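Local coordinates for protein voltage-sensor containing phosphatase (Ciona intestinalis, PDB 3V0D) that probably removes phosphate from phosphoinositide lipids through a PTEN-like phosphatase domain with an attached C2 domain, under the control of a membrane voltage sensor, at residues Y29-D32 and H33-A36; V55-F58 and F59-H63. The protein carries 1 engineered substitution. One frame throughout, in Å; residues are numbered along the deposited sequence. Where two conformers were deposited one is given.

Contact 1 of 2, residues Y29-D32 and H33-A36. With PO4 (phosphate ion), chain D.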
# COMPACT_ATOMS: atom_id res chain seq x y z
N TYR A 29 2.52 -20.53 5.75
CA TYR A 29 2.57 -21.02 4.37
C TYR A 29 1.29 -20.60 3.67
O TYR A 29 0.23 -21.21 3.83
CB TYR A 29 2.75 -22.53 4.32
CG TYR A 29 4.16 -22.98 4.58
CD1 TYR A 29 4.62 -23.17 5.88
CD2 TYR A 29 5.04 -23.17 3.53
CE1 TYR A 29 5.91 -23.59 6.13
CE2 TYR A 29 6.36 -23.59 3.76
CZ TYR A 29 6.79 -23.79 5.07
OH TYR A 29 8.07 -24.21 5.32
N VAL A 30 1.35 -19.49 2.95
CA VAL A 30 0.22 -19.04 2.14
C VAL A 30 -0.11 -20.08 1.06
O VAL A 30 -1.27 -20.40 0.85
CB VAL A 30 0.49 -17.63 1.57
CG1 VAL A 30 -0.65 -17.21 0.62
CG2 VAL A 30 0.66 -16.61 2.72
N THR A 31 0.96 -20.59 0.44
CA THR A 31 0.92 -21.82 -0.35
C THR A 31 2.10 -22.67 0.13
O THR A 31 2.86 -22.23 1.00
CB THR A 31 1.06 -21.59 -1.84
OG1 THR A 31 2.41 -21.23 -2.13
CG2 THR A 31 0.09 -20.50 -2.36
N ASP A 32 2.29 -23.86 -0.43
CA ASP A 32 3.48 -24.65 -0.07
C ASP A 32 4.79 -23.95 -0.38
O ASP A 32 5.80 -24.32 0.21
CB ASP A 32 3.55 -25.99 -0.83
CG ASP A 32 2.43 -26.94 -0.54
OD1 ASP A 32 2.35 -27.94 -1.29
OD2 ASP A 32 1.65 -26.74 0.41
N HIS A 33 4.79 -23.00 -1.33
CA HIS A 33 6.05 -22.37 -1.74
C HIS A 33 6.10 -20.87 -1.54
O HIS A 33 7.06 -20.25 -1.94
CB HIS A 33 6.41 -22.73 -3.20
CG HIS A 33 6.52 -24.20 -3.42
ND1 HIS A 33 5.52 -24.95 -3.99
CD2 HIS A 33 7.51 -25.08 -3.11
CE1 HIS A 33 5.89 -26.21 -4.04
NE2 HIS A 33 7.09 -26.32 -3.51
N VAL A 34 5.06 -20.31 -0.89
CA VAL A 34 4.97 -18.87 -0.65
C VAL A 34 4.64 -18.66 0.81
O VAL A 34 3.56 -19.04 1.27
CB VAL A 34 3.90 -18.21 -1.57
CG1 VAL A 34 3.79 -16.73 -1.27
CG2 VAL A 34 4.19 -18.46 -3.03
N ILE A 35 5.60 -18.05 1.53
CA ILE A 35 5.50 -17.82 2.95
C ILE A 35 5.30 -16.33 3.21
O ILE A 35 5.92 -15.50 2.54
CB ILE A 35 6.76 -18.36 3.65
CG1 ILE A 35 6.79 -19.90 3.58
CG2 ILE A 35 6.88 -17.86 5.09
CD1 ILE A 35 8.19 -20.47 3.70
N ALA A 36 4.43 -16.01 4.18
CA ALA A 36 4.30 -14.67 4.72
C ALA A 36 4.70 -14.72 6.18
O ALA A 36 4.30 -15.63 6.91
CB ALA A 36 2.87 -14.20 4.59
P PO4 D . 3.04 -24.74 -6.47
O1 PO4 D . 4.05 -24.16 -7.44
O2 PO4 D . 3.36 -26.22 -6.38
O3 PO4 D . 3.28 -24.06 -5.13
O4 PO4 D . 1.66 -24.51 -6.97
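Tyr29 and Ile35 form a non-hydrogen-bonded pair where strand 27-29 gives way, through a tight beta turn, to strand 34-41 in the sheet of the tensin-type phosphatase domain. The two strands run antiparallel, and the chain turns a corner at Val30 before doubling back.

Backbone bonds close the turn. Val34 O collects two amides: Thr31 N at 3.1 Å, and Val30 N in a weak bond bent to 120°. The return bond from Val34 N to Thr31 O is long and weak. A side chain adds a firmer tie: Thr31 OG1 takes the N-H of His33 at 3.1 Å. With chi1 at 73°, that hydroxyl stands between its own backbone N and carbonyl carbon, which turns it inward over the loop; CB and CG2 of Val34 pack against it.

Apolar contacts line both sides of the strand pair. The Ile35 side chain lies alongside Tyr29, its CG1 over one face of the ring, 3.9 Å from the centroid, while CD1 reaches CE2 of Tyr29 at 3.6 Å. Beyond, the phenol OH bonds to His63 NE2. Elsewhere Val30 CG2 meets Ala36 CB at 3.8 Å, beside helix 131-143, where Val30 meets Val137 and Val34 meets Trp140.

Polar and charged groups gather at the tip. Asp32 CB sits over one face of the His33 imidazole, 4.1 Å from its centroid and displaced toward the rim. The ring edge is taken by a phosphate ion, probably from the crystallisation liquor and also held by Lys146. His33 ND1 donates to phosphate O3 in the ring plane, a 2.7 Å bond that is nearly straight at 170°.

Contact 2 of 2, residues V55-F58 and F59-H63; sequences VSRF and FKTKH
Phe58 drives an edge of its ring at the face of Phe59 on the last turns of helix 52-62 in the phosphatase domain. The T-shaped (edge-to-face) pair has centroids 5.1 Å apart and planes at 73°; Phe58 CD2 lies above the centre of the Phe59 ring. Different first torsions bring these neighbouring rings together: CG is anti to the backbone N in Phe58 (chi1 178°) but anti to the carbonyl carbon in Phe59 (chi1 -76°).

Each ring has a further partner one turn along. Lys62 lays its CG over the centre of a Phe58 face, 4.1 Å from the centroid; the chain is bent at chi2, and its ammonium goes to Asp21. Val55 lies beside Phe59 and points the same way, its CG1 at the ring edge, 3.8 Å from CE2. Both phenylalanines are buried: Phe58 also packs on Tyr18 and Phe23, and Phe59 on Phe67 and Met37.

The solvent-side pair is polar. Arg57 and Thr61 lie alongside one another, one turn apart, and Arg57 O is gripped twice by Thr61. Thr61 N reaches Arg57 O from one face of the carbonyl plane at 3.0 Å, and Thr61 OG1 donates to the same Arg57 O from the other face at 2.7 Å. The Arg57 guanidinium also forms a salt bridge with Glu54.

Regular i to i+4 bonds run along the helix, from Lys60 N to Ser56 O and from Lys62 N to Phe58 O. His63, the first residue to leave helical geometry, still donates its amide to Phe59 O. Between Arg57 and Thr61, a bridging water accepts from Arg57 NH2 and donates to Thr61 OG1, each at 2.8 Å.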
# COMPACT_ATOMS: atom_id res chain seq x y z
N VAL A 55 14.57 -17.74 12.70
CA VAL A 55 14.06 -17.65 11.34
C VAL A 55 15.10 -18.18 10.35
O VAL A 55 14.78 -18.96 9.44
CB VAL A 55 13.63 -16.21 10.98
CG1 VAL A 55 13.02 -16.15 9.58
CG2 VAL A 55 12.61 -15.70 12.00
N SER A 56 16.35 -17.78 10.54
CA SER A 56 17.39 -18.26 9.63
C SER A 56 17.59 -19.78 9.78
O SER A 56 17.73 -20.48 8.77
CB SER A 56 18.67 -17.48 9.74
OG SER A 56 19.14 -17.55 11.05
N ARG A 57 17.55 -20.28 11.01
CA ARG A 57 17.58 -21.73 11.24
C ARG A 57 16.43 -22.45 10.54
O ARG A 57 16.62 -23.51 9.96
CB ARG A 57 17.58 -22.04 12.75
CG ARG A 57 17.79 -23.51 13.11
CD ARG A 57 17.95 -23.72 14.60
NE ARG A 57 16.71 -23.56 15.37
CZ ARG A 57 15.82 -24.54 15.57
NH1 ARG A 57 14.73 -24.31 16.30
NH2 ARG A 57 16.03 -25.75 15.06
N PHE A 58 15.23 -21.87 10.60
CA PHE A 58 14.08 -22.45 9.93
C PHE A 58 14.34 -22.66 8.45
O PHE A 58 14.11 -23.74 7.91
CB PHE A 58 12.85 -21.54 10.15
CG PHE A 58 11.59 -22.02 9.46
CD1 PHE A 58 10.66 -22.80 10.15
CD2 PHE A 58 11.34 -21.70 8.12
CE1 PHE A 58 9.50 -23.24 9.52
CE2 PHE A 58 10.18 -22.16 7.47
CZ PHE A 58 9.26 -22.93 8.17
N PHE A 59 14.80 -21.61 7.77
CA PHE A 59 15.01 -21.70 6.33
C PHE A 59 16.14 -22.63 5.93
O PHE A 59 16.00 -23.41 4.99
CB PHE A 59 15.12 -20.30 5.72
CG PHE A 59 13.78 -19.65 5.63
CD1 PHE A 59 12.90 -20.04 4.62
CD2 PHE A 59 13.36 -18.73 6.58
CE1 PHE A 59 11.62 -19.53 4.55
CE2 PHE A 59 12.07 -18.21 6.52
CZ PHE A 59 11.20 -18.61 5.50
N LYS A 60 17.23 -22.58 6.67
CA LYS A 60 18.36 -23.46 6.39
C LYS A 60 18.00 -24.93 6.62
O LYS A 60 18.53 -25.81 5.93
CB LYS A 60 19.54 -23.06 7.25
CG LYS A 60 20.13 -21.74 6.82
CD LYS A 60 21.29 -21.36 7.68
CE LYS A 60 21.71 -19.92 7.44
NZ LYS A 60 22.31 -19.35 8.69
N THR A 61 17.10 -25.19 7.58
CA THR A 61 16.69 -26.55 7.94
C THR A 61 15.62 -27.10 7.00
O THR A 61 15.72 -28.23 6.53
CB THR A 61 16.15 -26.59 9.40
OG1 THR A 61 17.17 -26.16 10.29
CG2 THR A 61 15.69 -28.02 9.80
N LYS A 62 14.61 -26.28 6.73
CA LYS A 62 13.43 -26.73 6.00
C LYS A 62 13.52 -26.55 4.49
O LYS A 62 12.84 -27.27 3.73
CB LYS A 62 12.18 -26.00 6.51
CG LYS A 62 11.82 -26.24 7.98
CD LYS A 62 11.29 -27.61 8.22
CE LYS A 62 10.61 -27.71 9.58
NZ LYS A 62 10.18 -29.11 9.80
N HIS A 63 14.31 -25.58 4.06
CA HIS A 63 14.40 -25.26 2.64
C HIS A 63 15.86 -25.01 2.23
O HIS A 63 16.16 -24.00 1.58
CB HIS A 63 13.53 -24.03 2.31
CG HIS A 63 12.08 -24.22 2.64
ND1 HIS A 63 11.24 -25.01 1.89
CD2 HIS A 63 11.34 -23.74 3.67
CE1 HIS A 63 10.03 -24.98 2.43
NE2 HIS A 63 10.07 -24.23 3.51
O HOH W 1 17.38 -27.02 12.94

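Going from the N terminus, contact 1 comes first: residues 29-36 close a short turn that brings strand 34-41 back against strand 27-29. Contact 2 opens only after that strand has run its course, on helix 52-62, and closes as the helix ends ahead of strand 67-73. The two are in series, neither enclosing nor crossing the other, and their centres lie about 14 Å apart. They nevertheless touch: the Tyr29-His63 hydrogen bond runs from one to the other, and Ile35 CD1 packs 3.7 Å from Phe59 CE1. Together they join one side of the phosphatase sheet to the helix.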